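Local coordinates for protein methyltransferase (PDB 1IXK) that probably methylates carbon 5 of cytidines in tRNA, with S-adenosyl-L-methionine as methyl donor, at residues A[23-28]-A[249-253]; A[48-53]-A[165-169]; A[66-71]-A[82-88]; A[255-259]-A[287-291]. One frame throughout, in Å; residues are numbered along the deposited sequence.

Overall arrangement
Interactions 1 and 2 each join the N-terminal RsmF-like region to the SAM-binding methyltransferase region, on opposite sides of the chain's centre and with centres about 38 Å apart; interactions 3 and 4 each lie within one region. Interaction 3 is nested within the loop that interaction 2 closes, both reach the same four-stranded antiparallel sheet, and their nearest atoms are about 7 Å apart. Interaction 4 abuts interaction 1, centres about 14 Å apart, through a probable hydrogen bond from Phe256 N to Pro251 O. The Leu249 side chain of interaction 1 is about 8 Å from that of Cys247, the predicted nucleophile, and the Arg48 side chain of interaction 2 about 4 Å from Gly131 of the predicted SAM site.

Interaction 1 (A[23-28]-A[249-253]); sequences RYFQLW and LEPEE
Leu27 and Pro251, with CA atoms 9.2 Å apart, and beside them Tyr24 and Leu249 mark where the end of helix 18-28 runs past the loop that follows strand 240-246; the backbones stay well apart and side chains span the interval. Arg23 carries the polar part of it. Its chain bends at chi3 (59°) and presents the edge of the guanidinium to two carboxylates: two nitrogens take Glu252 end-on, with Arg23 NH1 2.9 Å from Glu252 OE2 and Arg23 NH2 2.8 Å from Glu252 OE1, both on the syn side. Arg23 NH2 also gives a nearly straight bond to Glu250 OE1 at 2.7 Å, met on the anti side. The other oxygen of Glu250, OE2, accepts from Tyr24 OH at 2.6 Å through its syn lone pair, and Ser200 binds it too. Beside this network Leu27 CD1 meets Pro251 CG tip to tip at 3.9 Å, and Trp28 CH2 lies 3.8 Å from Leu249 CB, while Trp28 NE1 is hydrogen-bonded to Tyr298 OH. A leucine in place of Arg23 would probably leave two buried carboxylates without their shared positive partner. The contact thus joins the N-terminal helix to the loop just beyond Cys247, the predicted nucleophile, by buried charge compensation.

Interaction 2 (A[48-53]-A[165-169]); sequences RVNTLK and RLGVL
Asn50 and Leu166 meet in the tight part of this contact, where the end of strand 46-49 approaches the C-terminal end of helix 153-166. With CG anti to the backbone nitrogen (chi1 176°), the Asn50 amide extends toward the helix, and Asn50 ND2 donates to Leu166 O at 2.8 Å, on an in-plane lone pair. ND2 also binds Gly98 O, while Asn50 OD1 accepts from Leu52 N at 3.1 Å in an Asx turn. An alanine here is likely to leave Leu166 O without this donor and the turn without its side-chain brace. Arg48 NH1 borders Leu166 CD1 at 4.2 Å, yet its guanidinium is committed to Gln103, Gln138, Ser134 and Gly131 O, the last a predicted SAM-site residue. Leu52 CD1 reaches Val168 CG2 at 3.8 Å. The solvent side is looser: exposed Lys53 stretches past Leu166 O and beside Gly167 N, and Lys53 NZ donates to Arg165 O at 2.7 Å and also binds Thr97 O. Gly167, with positive phi in a Schellman motif, has a CA hydrogen where a side chain would press on Lys53 CE. Two side-chain donors therefore satisfy carbonyls at the helix end, tying the N-terminal sheet to the methyltransferase region.

Interaction 3 (A[66-71]-A[82-88]); sequences KGFQFK and LTREPFS
Phe68 turns its CG anti to the carbonyl carbon (chi1 -63°), while Phe87 sets CG between its backbone nitrogen and carbonyl carbon (chi1 53°); together these torsions bring the two rings into a T-shaped pair. The edge of Phe68 points at the face of Phe87, with centroids 4.9 Å apart. Pro86 covers one face of the Phe68 ring, its CG 3.9 Å from the centroid and almost on the ring normal, a CH-pi contact. At the ring's edge stand Leu82 CD2 and Glu85 CG. Gln69 and Arg84 form an antiparallel hydrogen-bonded pair, with Gln69 N 3.0 Å from Arg84 O. Gln69 O accepts from both Arg84 N and Thr83 N, the latter at 2.9 Å, from the same face of its carbonyl plane: a classic beta bulge. Beside it the aliphatic part of Arg84 lies against the Gln69 side chain, with CD 3.3 Å from OE1, and NH2 donates to Gly67 O at 2.9 Å. Phe70 leads its ring away toward Phe47 and Phe80. The bulge thus spends one carbonyl on two amides, and the buried Phe68, enclosed by proline and aromatic carbon, packs the loop after strand 79-82 against the lead-in to outer strand 69-73.

Interaction 4 (A[255-259]-A[287-291]); sequences EFVIQ and LSEEI
Gln259 slides past Leu287 in the opposite direction, its CG 4.1 Å from Leu287 CD2, and delivers its amide to the next residue, Ser288. With CG anti to the backbone nitrogen (chi1 -179°) and a bend at chi2 (66°), the chain leaves helix 255-264 and folds so that both ends of the amide face the loop. Gln259 OE1 accepts from Ser288 N at 2.7 Å in an almost straight bond, the donor tilted slightly from the carbonyl plane. Gln259 NE2 gives to Ser288 OG at 2.9 Å, with the hydroxyl oxygen close to the amide plane but the bond more bent, at 143°; the same nitrogen also binds Asp263. One turn earlier in the helix, Glu255 contributes carbon rather than charge: its CB meets Leu287 CD1 at 3.5 Å, and its CG lies near Ile291 CG2, while the carboxylate turns away to Arg296 and Leu279 N. Leu287 CD1 also approaches the edge of the Phe256 ring. Deeper in, Ile258 CG2 and Ile291 CD1 are pressed to 3.5 Å, tighter than usual, in a buried patch that Leu269 extends and Phe308 borders beside Ile258. The two-point grip on Ser288 thus occupies a backbone N-H and a hydroxyl just before the 3-10 segment, while Leu287 and Ile291 pack the loop and that segment against the helix within the methyltransferase region.

Interaction 1 (A[23-28]-A[249-253])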
loop_
_atom_site.group_PDB
_atom_site.type_symbol
_atom_site.label_atom_id
_atom_site.label_comp_id
_atom_site.label_asym_id
_atom_site.label_seq_id
_atom_site.Cartn_x
_atom_site.Cartn_y
_atom_site.Cartn_z
ATOM N N ARG A 23 7.825 15.811 -16.853
ATOM C CA ARG A 23 8.137 15.473 -15.469
ATOM C C ARG A 23 8.702 14.054 -15.366
ATOM O O ARG A 23 9.751 13.836 -14.754
ATOM C CB ARG A 23 6.883 15.598 -14.595
ATOM C CG ARG A 23 6.595 17.017 -14.106
ATOM C CD ARG A 23 5.181 17.152 -13.541
ATOM N NE ARG A 23 4.897 16.254 -12.420
ATOM C CZ ARG A 23 5.195 16.504 -11.146
ATOM N NH1 ARG A 23 5.799 17.640 -10.811
ATOM N NH2 ARG A 23 4.881 15.621 -10.205
ATOM N N TYR A 24 8.019 13.088 -15.973
ATOM C CA TYR A 24 8.490 11.711 -15.905
ATOM C C TYR A 24 9.857 11.531 -16.548
ATOM O O TYR A 24 10.674 10.768 -16.044
ATOM C CB TYR A 24 7.465 10.751 -16.525
ATOM C CG TYR A 24 6.162 10.709 -15.750
ATOM C CD1 TYR A 24 6.136 10.995 -14.382
ATOM C CD2 TYR A 24 4.959 10.391 -16.375
ATOM C CE1 TYR A 24 4.950 10.969 -13.658
ATOM C CE2 TYR A 24 3.761 10.361 -15.658
ATOM C CZ TYR A 24 3.766 10.651 -14.299
ATOM O OH TYR A 24 2.591 10.625 -13.581
ATOM N N PHE A 25 10.116 12.230 -17.649
ATOM C CA PHE A 25 11.418 12.117 -18.297
ATOM C C PHE A 25 12.505 12.742 -17.412
ATOM O O PHE A 25 13.633 12.261 -17.374
ATOM C CB PHE A 25 11.401 12.788 -19.675
ATOM C CG PHE A 25 12.714 12.705 -20.403
ATOM C CD1 PHE A 25 13.669 13.712 -20.269
ATOM C CD2 PHE A 25 13.014 11.601 -21.196
ATOM C CE1 PHE A 25 14.906 13.617 -20.914
ATOM C CE2 PHE A 25 14.249 11.499 -21.843
ATOM C CZ PHE A 25 15.195 12.509 -21.701
ATOM N N GLN A 26 12.162 13.808 -16.695
ATOM C CA GLN A 26 13.126 14.454 -15.804
ATOM C C GLN A 26 13.446 13.571 -14.600
ATOM O O GLN A 26 14.537 13.646 -14.029
ATOM C CB GLN A 26 12.581 15.791 -15.310
ATOM C CG GLN A 26 12.298 16.783 -16.414
ATOM C CD GLN A 26 11.811 18.108 -15.884
ATOM O OE1 GLN A 26 10.876 18.162 -15.086
ATOM N NE2 GLN A 26 12.438 19.191 -16.328
ATOM N N LEU A 27 12.491 12.730 -14.219
ATOM C CA LEU A 27 12.674 11.850 -13.076
ATOM C C LEU A 27 13.360 10.536 -13.422
ATOM O O LEU A 27 14.206 10.056 -12.664
ATOM C CB LEU A 27 11.317 11.561 -12.421
ATOM C CG LEU A 27 10.658 12.750 -11.712
ATOM C CD1 LEU A 27 9.226 12.412 -11.335
ATOM C CD2 LEU A 27 11.475 13.112 -10.475
ATOM N N TRP A 28 13.016 9.964 -14.573
ATOM C CA TRP A 28 13.579 8.673 -14.958
ATOM C C TRP A 28 14.248 8.595 -16.330
ATOM O O TRP A 28 14.710 7.526 -16.727
ATOM C CB TRP A 28 12.482 7.604 -14.860
ATOM C CG TRP A 28 11.883 7.503 -13.482
ATOM C CD1 TRP A 28 12.483 7.008 -12.364
ATOM C CD2 TRP A 28 10.589 7.968 -13.068
ATOM N NE1 TRP A 28 11.649 7.132 -11.278
ATOM C CE2 TRP A 28 10.476 7.715 -11.685
ATOM C CE3 TRP A 28 9.511 8.565 -13.737
ATOM C CZ2 TRP A 28 9.333 8.052 -10.950
ATOM C CZ3 TRP A 28 8.375 8.902 -13.009
ATOM C CH2 TRP A 28 8.293 8.638 -11.630
ATOM N N LEU A 249 3.271 7.914 -8.421
ATOM C CA LEU A 249 4.655 8.053 -8.858
ATOM C C LEU A 249 5.170 9.456 -8.542
ATOM O O LEU A 249 6.377 9.708 -8.593
ATOM C CB LEU A 249 4.762 7.835 -10.368
ATOM C CG LEU A 249 4.457 6.444 -10.910
ATOM C CD1 LEU A 249 4.406 6.498 -12.434
ATOM C CD2 LEU A 249 5.521 5.473 -10.424
ATOM N N GLU A 250 4.254 10.360 -8.203
ATOM C CA GLU A 250 4.609 11.757 -7.936
ATOM C C GLU A 250 5.403 12.007 -6.661
ATOM O O GLU A 250 4.982 11.628 -5.565
ATOM C CB GLU A 250 3.351 12.645 -7.885
ATOM C CG GLU A 250 2.308 12.411 -8.974
ATOM C CD GLU A 250 2.893 12.364 -10.370
ATOM O OE1 GLU A 250 3.805 13.160 -10.677
ATOM O OE2 GLU A 250 2.429 11.528 -11.170
ATOM N N PRO A 251 6.564 12.665 -6.786
ATOM C CA PRO A 251 7.378 12.951 -5.601
ATOM C C PRO A 251 6.610 13.816 -4.599
ATOM O O PRO A 251 6.820 13.706 -3.396
ATOM C CB PRO A 251 8.587 13.681 -6.180
ATOM C CG PRO A 251 8.730 13.073 -7.544
ATOM C CD PRO A 251 7.289 13.010 -8.021
ATOM N N GLU A 252 5.716 14.673 -5.097
ATOM C CA GLU A 252 4.944 15.550 -4.218
ATOM C C GLU A 252 4.075 14.794 -3.216
ATOM O O GLU A 252 3.812 15.292 -2.121
ATOM C CB GLU A 252 4.059 16.513 -5.033
ATOM C CG GLU A 252 4.823 17.618 -5.773
ATOM C CD GLU A 252 5.316 17.197 -7.143
ATOM O OE1 GLU A 252 5.291 15.979 -7.450
ATOM O OE2 GLU A 252 5.738 18.092 -7.916
ATOM N N GLU A 253 3.619 13.603 -3.593
ATOM C CA GLU A 253 2.778 12.799 -2.712
ATOM C C GLU A 253 3.601 11.767 -1.953
ATOM O O GLU A 253 3.086 11.088 -1.059
ATOM C CB GLU A 253 1.708 12.053 -3.523
ATOM C CG GLU A 253 0.784 12.927 -4.344
ATOM C CD GLU A 253 -0.125 12.101 -5.239
ATOM O OE1 GLU A 253 -1.033 11.424 -4.714
ATOM O OE2 GLU A 253 0.085 12.118 -6.468
#

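Interaction 2 (A[48-53]-A[165-169])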
loop_
_atom_site.group_PDB
_atom_site.type_symbol
_atom_site.label_atom_id
_atom_site.label_comp_id
_atom_site.label_asym_id
_atom_site.label_seq_id
_atom_site.Cartn_x
_atom_site.Cartn_y
_atom_site.Cartn_z
ATOM N N ARG A 48 -3.582 -13.832 -0.858
ATOM C CA ARG A 48 -2.898 -13.906 0.420
ATOM C C ARG A 48 -3.522 -15.033 1.227
ATOM O O ARG A 48 -4.740 -15.128 1.325
ATOM C CB ARG A 48 -3.077 -12.584 1.164
ATOM C CG ARG A 48 -2.540 -12.556 2.582
ATOM C CD ARG A 48 -3.060 -11.319 3.297
ATOM N NE ARG A 48 -4.318 -11.555 3.998
ATOM C CZ ARG A 48 -5.328 -10.692 4.049
ATOM N NH1 ARG A 48 -6.423 -10.998 4.727
ATOM N NH2 ARG A 48 -5.262 -9.533 3.399
ATOM N N VAL A 49 -2.689 -15.894 1.793
ATOM C CA VAL A 49 -3.200 -16.994 2.607
ATOM C C VAL A 49 -3.649 -16.426 3.952
ATOM O O VAL A 49 -2.901 -15.682 4.590
ATOM C CB VAL A 49 -2.110 -18.045 2.881
ATOM C CG1 VAL A 49 -2.659 -19.123 3.806
ATOM C CG2 VAL A 49 -1.615 -18.648 1.567
ATOM N N ASN A 50 -4.860 -16.769 4.377
ATOM C CA ASN A 50 -5.357 -16.298 5.663
ATOM C C ASN A 50 -4.889 -17.281 6.727
ATOM O O ASN A 50 -5.519 -18.315 6.970
ATOM C CB ASN A 50 -6.884 -16.202 5.658
ATOM C CG ASN A 50 -7.444 -15.816 7.012
ATOM O OD1 ASN A 50 -6.721 -15.315 7.874
ATOM N ND2 ASN A 50 -8.735 -16.041 7.205
ATOM N N THR A 51 -3.767 -16.951 7.358
ATOM C CA THR A 51 -3.188 -17.810 8.376
ATOM C C THR A 51 -4.015 -17.896 9.653
ATOM O O THR A 51 -3.668 -18.632 10.576
ATOM C CB THR A 51 -1.754 -17.376 8.700
ATOM O OG1 THR A 51 -1.746 -16.013 9.144
ATOM C CG2 THR A 51 -0.889 -17.508 7.455
ATOM N N LEU A 52 -5.111 -17.145 9.709
ATOM C CA LEU A 52 -5.987 -17.208 10.869
ATOM C C LEU A 52 -6.780 -18.504 10.749
ATOM O O LEU A 52 -7.291 -19.021 11.742
ATOM C CB LEU A 52 -6.962 -16.029 10.898
ATOM C CG LEU A 52 -6.464 -14.668 11.389
ATOM C CD1 LEU A 52 -7.604 -13.675 11.336
ATOM C CD2 LEU A 52 -5.932 -14.788 12.814
ATOM N N LYS A 53 -6.867 -19.025 9.525
ATOM C CA LYS A 53 -7.614 -20.252 9.269
ATOM C C LYS A 53 -6.823 -21.429 8.711
ATOM O O LYS A 53 -7.282 -22.567 8.786
ATOM C CB LYS A 53 -8.782 -19.959 8.329
ATOM C CG LYS A 53 -9.875 -19.107 8.938
ATOM C CD LYS A 53 -11.108 -19.104 8.052
ATOM C CE LYS A 53 -12.300 -18.501 8.766
ATOM N NZ LYS A 53 -13.544 -18.695 7.984
ATOM N N ARG A 165 -16.100 -13.599 7.290
ATOM C CA ARG A 165 -15.718 -14.746 6.478
ATOM C C ARG A 165 -14.267 -15.144 6.759
ATOM O O ARG A 165 -13.920 -16.327 6.721
ATOM C CB ARG A 165 -15.893 -14.434 4.983
ATOM C CG ARG A 165 -15.233 -15.468 4.068
ATOM C CD ARG A 165 -15.710 -15.412 2.612
ATOM N NE ARG A 165 -15.419 -14.145 1.945
ATOM C CZ ARG A 165 -16.205 -13.072 1.993
ATOM N NH1 ARG A 165 -17.342 -13.106 2.679
ATOM N NH2 ARG A 165 -15.852 -11.962 1.361
ATOM N N LEU A 166 -13.426 -14.153 7.051
ATOM C CA LEU A 166 -12.012 -14.398 7.330
ATOM C C LEU A 166 -11.734 -14.807 8.776
ATOM O O LEU A 166 -10.616 -15.192 9.107
ATOM C CB LEU A 166 -11.186 -13.151 6.992
ATOM C CG LEU A 166 -11.224 -12.708 5.523
ATOM C CD1 LEU A 166 -10.513 -11.366 5.360
ATOM C CD2 LEU A 166 -10.568 -13.766 4.658
ATOM N N GLY A 167 -12.743 -14.714 9.634
ATOM C CA GLY A 167 -12.558 -15.085 11.028
ATOM C C GLY A 167 -11.779 -14.054 11.831
ATOM O O GLY A 167 -11.143 -14.385 12.830
ATOM N N VAL A 168 -11.830 -12.801 11.390
ATOM C CA VAL A 168 -11.133 -11.711 12.070
ATOM C C VAL A 168 -11.962 -11.247 13.265
ATOM O O VAL A 168 -13.128 -10.873 13.115
ATOM C CB VAL A 168 -10.901 -10.539 11.103
ATOM C CG1 VAL A 168 -10.292 -9.352 11.852
ATOM C CG2 VAL A 168 -9.984 -10.993 9.969
ATOM N N LEU A 169 -11.352 -11.243 14.448
ATOM C CA LEU A 169 -12.065 -10.878 15.670
ATOM C C LEU A 169 -11.568 -9.637 16.403
ATOM O O LEU A 169 -12.189 -9.212 17.380
ATOM C CB LEU A 169 -12.006 -12.056 16.654
ATOM C CG LEU A 169 -12.472 -13.424 16.141
ATOM C CD1 LEU A 169 -12.131 -14.507 17.156
ATOM C CD2 LEU A 169 -13.966 -13.375 15.881
#

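Interaction 3 (A[66-71]-A[82-88])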
loop_
_atom_site.group_PDB
_atom_site.type_symbol
_atom_site.label_atom_id
_atom_site.label_comp_id
_atom_site.label_asym_id
_atom_site.label_seq_id
_atom_site.Cartn_x
_atom_site.Cartn_y
_atom_site.Cartn_z
ATOM N N LYS A 66 -5.447 -28.764 -7.099
ATOM C CA LYS A 66 -6.569 -28.423 -7.967
ATOM C C LYS A 66 -6.158 -27.881 -9.333
ATOM O O LYS A 66 -7.011 -27.593 -10.172
ATOM C CB LYS A 66 -7.486 -27.417 -7.270
ATOM C CG LYS A 66 -8.075 -27.929 -5.969
ATOM C CD LYS A 66 -9.140 -26.988 -5.436
ATOM C CE LYS A 66 -9.746 -27.529 -4.155
ATOM N NZ LYS A 66 -10.969 -26.782 -3.781
ATOM N N GLY A 67 -4.857 -27.733 -9.557
ATOM C CA GLY A 67 -4.393 -27.242 -10.842
ATOM C C GLY A 67 -3.843 -25.827 -10.858
ATOM O O GLY A 67 -3.329 -25.374 -11.879
ATOM N N PHE A 68 -3.951 -25.117 -9.743
ATOM C CA PHE A 68 -3.432 -23.755 -9.685
ATOM C C PHE A 68 -1.923 -23.748 -9.477
ATOM O O PHE A 68 -1.380 -24.607 -8.783
ATOM C CB PHE A 68 -4.092 -22.969 -8.549
ATOM C CG PHE A 68 -5.571 -22.779 -8.716
ATOM C CD1 PHE A 68 -6.463 -23.773 -8.328
ATOM C CD2 PHE A 68 -6.074 -21.609 -9.273
ATOM C CE1 PHE A 68 -7.835 -23.602 -8.492
ATOM C CE2 PHE A 68 -7.444 -21.429 -9.441
ATOM C CZ PHE A 68 -8.324 -22.427 -9.051
ATOM N N GLN A 69 -1.246 -22.789 -10.098
ATOM C CA GLN A 69 0.196 -22.639 -9.941
ATOM C C GLN A 69 0.422 -21.160 -9.649
ATOM O O GLN A 69 -0.321 -20.305 -10.130
ATOM C CB GLN A 69 0.935 -23.075 -11.208
ATOM C CG GLN A 69 0.667 -24.529 -11.582
ATOM C CD GLN A 69 1.474 -24.995 -12.782
ATOM O OE1 GLN A 69 1.565 -24.298 -13.791
ATOM N NE2 GLN A 69 2.051 -26.187 -12.680
ATOM N N PHE A 70 1.437 -20.856 -8.849
ATOM C CA PHE A 70 1.693 -19.472 -8.474
ATOM C C PHE A 70 3.113 -19.245 -7.980
ATOM O O PHE A 70 3.811 -20.192 -7.619
ATOM C CB PHE A 70 0.708 -19.059 -7.378
ATOM C CG PHE A 70 0.321 -20.186 -6.458
ATOM C CD1 PHE A 70 -0.805 -20.964 -6.726
ATOM C CD2 PHE A 70 1.105 -20.505 -5.352
ATOM C CE1 PHE A 70 -1.145 -22.044 -5.907
ATOM C CE2 PHE A 70 0.775 -21.586 -4.524
ATOM C CZ PHE A 70 -0.353 -22.355 -4.806
ATOM N N LYS A 71 3.523 -17.979 -7.961
ATOM C CA LYS A 71 4.857 -17.596 -7.502
ATOM C C LYS A 71 4.718 -16.733 -6.252
ATOM O O LYS A 71 3.723 -16.040 -6.073
ATOM C CB LYS A 71 5.587 -16.784 -8.571
ATOM C CG LYS A 71 5.736 -17.468 -9.909
ATOM C CD LYS A 71 6.408 -16.531 -10.902
ATOM C CE LYS A 71 5.622 -15.230 -11.047
ATOM N NZ LYS A 71 6.268 -14.277 -11.994
ATOM N N LEU A 82 -0.822 -15.769 -9.203
ATOM C CA LEU A 82 -1.141 -16.858 -10.119
ATOM C C LEU A 82 -0.424 -16.866 -11.464
ATOM O O LEU A 82 -0.284 -15.831 -12.118
ATOM C CB LEU A 82 -2.649 -16.883 -10.347
ATOM C CG LEU A 82 -3.455 -17.278 -9.117
ATOM C CD1 LEU A 82 -4.886 -16.776 -9.239
ATOM C CD2 LEU A 82 -3.407 -18.802 -8.967
ATOM N N THR A 83 0.026 -18.055 -11.862
ATOM C CA THR A 83 0.700 -18.263 -13.137
ATOM C C THR A 83 -0.140 -19.256 -13.934
ATOM O O THR A 83 -0.017 -19.358 -15.154
ATOM C CB THR A 83 2.122 -18.822 -12.950
ATOM O OG1 THR A 83 2.074 -20.008 -12.149
ATOM C CG2 THR A 83 3.006 -17.789 -12.270
ATOM N N ARG A 84 -0.989 -19.993 -13.225
ATOM C CA ARG A 84 -1.897 -20.951 -13.851
ATOM C C ARG A 84 -3.184 -20.954 -13.048
ATOM O O ARG A 84 -3.215 -21.382 -11.896
ATOM C CB ARG A 84 -1.318 -22.369 -13.870
ATOM C CG ARG A 84 -2.177 -23.364 -14.676
ATOM C CD ARG A 84 -1.509 -24.733 -14.771
ATOM N NE ARG A 84 -2.081 -25.578 -15.822
ATOM C CZ ARG A 84 -3.225 -26.252 -15.724
ATOM N NH1 ARG A 84 -3.648 -26.987 -16.748
ATOM N NH2 ARG A 84 -3.944 -26.208 -14.608
ATOM N N GLU A 85 -4.247 -20.457 -13.659
ATOM C CA GLU A 85 -5.534 -20.404 -12.997
ATOM C C GLU A 85 -6.491 -21.226 -13.834
ATOM O O GLU A 85 -7.239 -20.672 -14.647
ATOM C CB GLU A 85 -6.028 -18.962 -12.919
ATOM C CG GLU A 85 -7.080 -18.723 -11.860
ATOM C CD GLU A 85 -7.483 -17.263 -11.771
ATOM O OE1 GLU A 85 -6.793 -16.419 -12.381
ATOM O OE2 GLU A 85 -8.483 -16.960 -11.088
ATOM N N PRO A 86 -6.485 -22.560 -13.649
ATOM C CA PRO A 86 -7.401 -23.367 -14.448
ATOM C C PRO A 86 -8.747 -22.679 -14.494
ATOM O O PRO A 86 -9.145 -22.189 -15.562
ATOM C CB PRO A 86 -7.435 -24.714 -13.711
ATOM C CG PRO A 86 -7.013 -24.386 -12.339
ATOM C CD PRO A 86 -5.925 -23.369 -12.558
ATOM N N PHE A 87 -9.444 -22.634 -13.357
ATOM C CA PHE A 87 -10.746 -21.968 -13.297
ATOM C C PHE A 87 -10.614 -20.819 -12.306
ATOM O O PHE A 87 -9.604 -20.719 -11.611
ATOM C CB PHE A 87 -11.864 -22.933 -12.852
ATOM C CG PHE A 87 -11.581 -23.660 -11.555
ATOM C CD1 PHE A 87 -10.604 -24.652 -11.494
ATOM C CD2 PHE A 87 -12.292 -23.355 -10.396
ATOM C CE1 PHE A 87 -10.344 -25.331 -10.301
ATOM C CE2 PHE A 87 -12.041 -24.026 -9.202
ATOM C CZ PHE A 87 -11.064 -25.015 -9.152
ATOM N N SER A 88 -11.625 -19.957 -12.242
ATOM C CA SER A 88 -11.610 -18.800 -11.346
ATOM C C SER A 88 -11.244 -19.152 -9.913
ATOM O O SER A 88 -11.882 -19.997 -9.288
ATOM C CB SER A 88 -12.970 -18.105 -11.364
ATOM O OG SER A 88 -12.955 -16.968 -10.518
#

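Interaction 4 (A[255-259]-A[287-291])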
loop_
_atom_site.group_PDB
_atom_site.type_symbol
_atom_site.label_atom_id
_atom_site.label_comp_id
_atom_site.label_asym_id
_atom_site.label_seq_id
_atom_site.Cartn_x
_atom_site.Cartn_y
_atom_site.Cartn_z
ATOM N N GLU A 255 8.088 11.343 -1.615
ATOM C CA GLU A 255 9.312 11.884 -1.024
ATOM C C GLU A 255 9.145 13.260 -0.379
ATOM O O GLU A 255 9.702 13.522 0.689
ATOM C CB GLU A 255 10.419 11.955 -2.080
ATOM C CG GLU A 255 10.978 10.591 -2.493
ATOM C CD GLU A 255 10.206 9.917 -3.619
ATOM O OE1 GLU A 255 9.159 10.444 -4.046
ATOM O OE2 GLU A 255 10.660 8.846 -4.075
ATOM N N PHE A 256 8.399 14.144 -1.033
ATOM C CA PHE A 256 8.175 15.495 -0.505
ATOM C C PHE A 256 7.435 15.464 0.832
ATOM O O PHE A 256 7.726 16.251 1.737
ATOM C CB PHE A 256 7.357 16.329 -1.493
ATOM C CG PHE A 256 8.143 16.846 -2.668
ATOM C CD1 PHE A 256 9.390 16.321 -2.987
ATOM C CD2 PHE A 256 7.611 17.844 -3.480
ATOM C CE1 PHE A 256 10.099 16.781 -4.100
ATOM C CE2 PHE A 256 8.308 18.308 -4.594
ATOM C CZ PHE A 256 9.556 17.772 -4.904
ATOM N N VAL A 257 6.462 14.569 0.947
ATOM C CA VAL A 257 5.693 14.455 2.177
ATOM C C VAL A 257 6.573 13.882 3.277
ATOM O O VAL A 257 6.526 14.338 4.423
ATOM C CB VAL A 257 4.464 13.543 1.986
ATOM C CG1 VAL A 257 3.731 13.366 3.311
ATOM C CG2 VAL A 257 3.537 14.140 0.942
ATOM N N ILE A 258 7.378 12.882 2.926
ATOM C CA ILE A 258 8.276 12.263 3.899
ATOM C C ILE A 258 9.353 13.258 4.356
ATOM O O ILE A 258 9.671 13.323 5.542
ATOM C CB ILE A 258 8.936 10.987 3.317
ATOM C CG1 ILE A 258 7.846 9.973 2.955
ATOM C CG2 ILE A 258 9.876 10.354 4.342
ATOM C CD1 ILE A 258 6.887 9.697 4.087
ATOM N N GLN A 259 9.909 14.029 3.424
ATOM C CA GLN A 259 10.918 15.018 3.799
ATOM C C GLN A 259 10.283 16.033 4.750
ATOM O O GLN A 259 10.890 16.448 5.743
ATOM C CB GLN A 259 11.459 15.755 2.574
ATOM C CG GLN A 259 12.538 16.774 2.938
ATOM C CD GLN A 259 13.798 16.115 3.470
ATOM O OE1 GLN A 259 14.496 15.422 2.743
ATOM N NE2 GLN A 259 14.086 16.325 4.745
ATOM N N LEU A 287 17.108 16.017 -1.429
ATOM C CA LEU A 287 16.408 15.591 -0.229
ATOM C C LEU A 287 17.385 14.870 0.691
ATOM O O LEU A 287 18.501 14.552 0.286
ATOM C CB LEU A 287 15.253 14.656 -0.595
ATOM C CG LEU A 287 14.219 15.252 -1.554
ATOM C CD1 LEU A 287 13.074 14.256 -1.771
ATOM C CD2 LEU A 287 13.686 16.559 -0.973
ATOM N N SER A 288 16.961 14.613 1.921
ATOM C CA SER A 288 17.810 13.930 2.892
ATOM C C SER A 288 18.175 12.530 2.406
ATOM O O SER A 288 17.331 11.812 1.871
ATOM C CB SER A 288 17.093 13.825 4.235
ATOM O OG SER A 288 16.718 15.109 4.709
ATOM N N GLU A 289 19.437 12.152 2.590
ATOM C CA GLU A 289 19.905 10.830 2.193
ATOM C C GLU A 289 19.067 9.782 2.924
ATOM O O GLU A 289 18.881 8.671 2.436
ATOM C CB GLU A 289 21.388 10.668 2.552
ATOM C CG GLU A 289 21.978 9.279 2.306
ATOM C CD GLU A 289 22.177 8.939 0.834
ATOM O OE1 GLU A 289 21.943 9.805 -0.032
ATOM O OE2 GLU A 289 22.582 7.792 0.543
ATOM N N GLU A 290 18.559 10.150 4.095
ATOM C CA GLU A 290 17.736 9.253 4.903
ATOM C C GLU A 290 16.515 8.736 4.127
ATOM O O GLU A 290 16.006 7.645 4.401
ATOM C CB GLU A 290 17.304 9.980 6.189
ATOM C CG GLU A 290 16.191 9.316 6.986
ATOM C CD GLU A 290 16.070 9.870 8.407
ATOM O OE1 GLU A 290 16.217 11.102 8.593
ATOM O OE2 GLU A 290 15.822 9.073 9.339
ATOM N N ILE A 291 16.068 9.511 3.148
ATOM C CA ILE A 291 14.921 9.134 2.323
ATOM C C ILE A 291 15.181 7.835 1.556
ATOM O O ILE A 291 14.243 7.161 1.136
ATOM C CB ILE A 291 14.567 10.262 1.322
ATOM C CG1 ILE A 291 14.123 11.509 2.086
ATOM C CG2 ILE A 291 13.447 9.818 0.383
ATOM C CD1 ILE A 291 12.860 11.314 2.882
#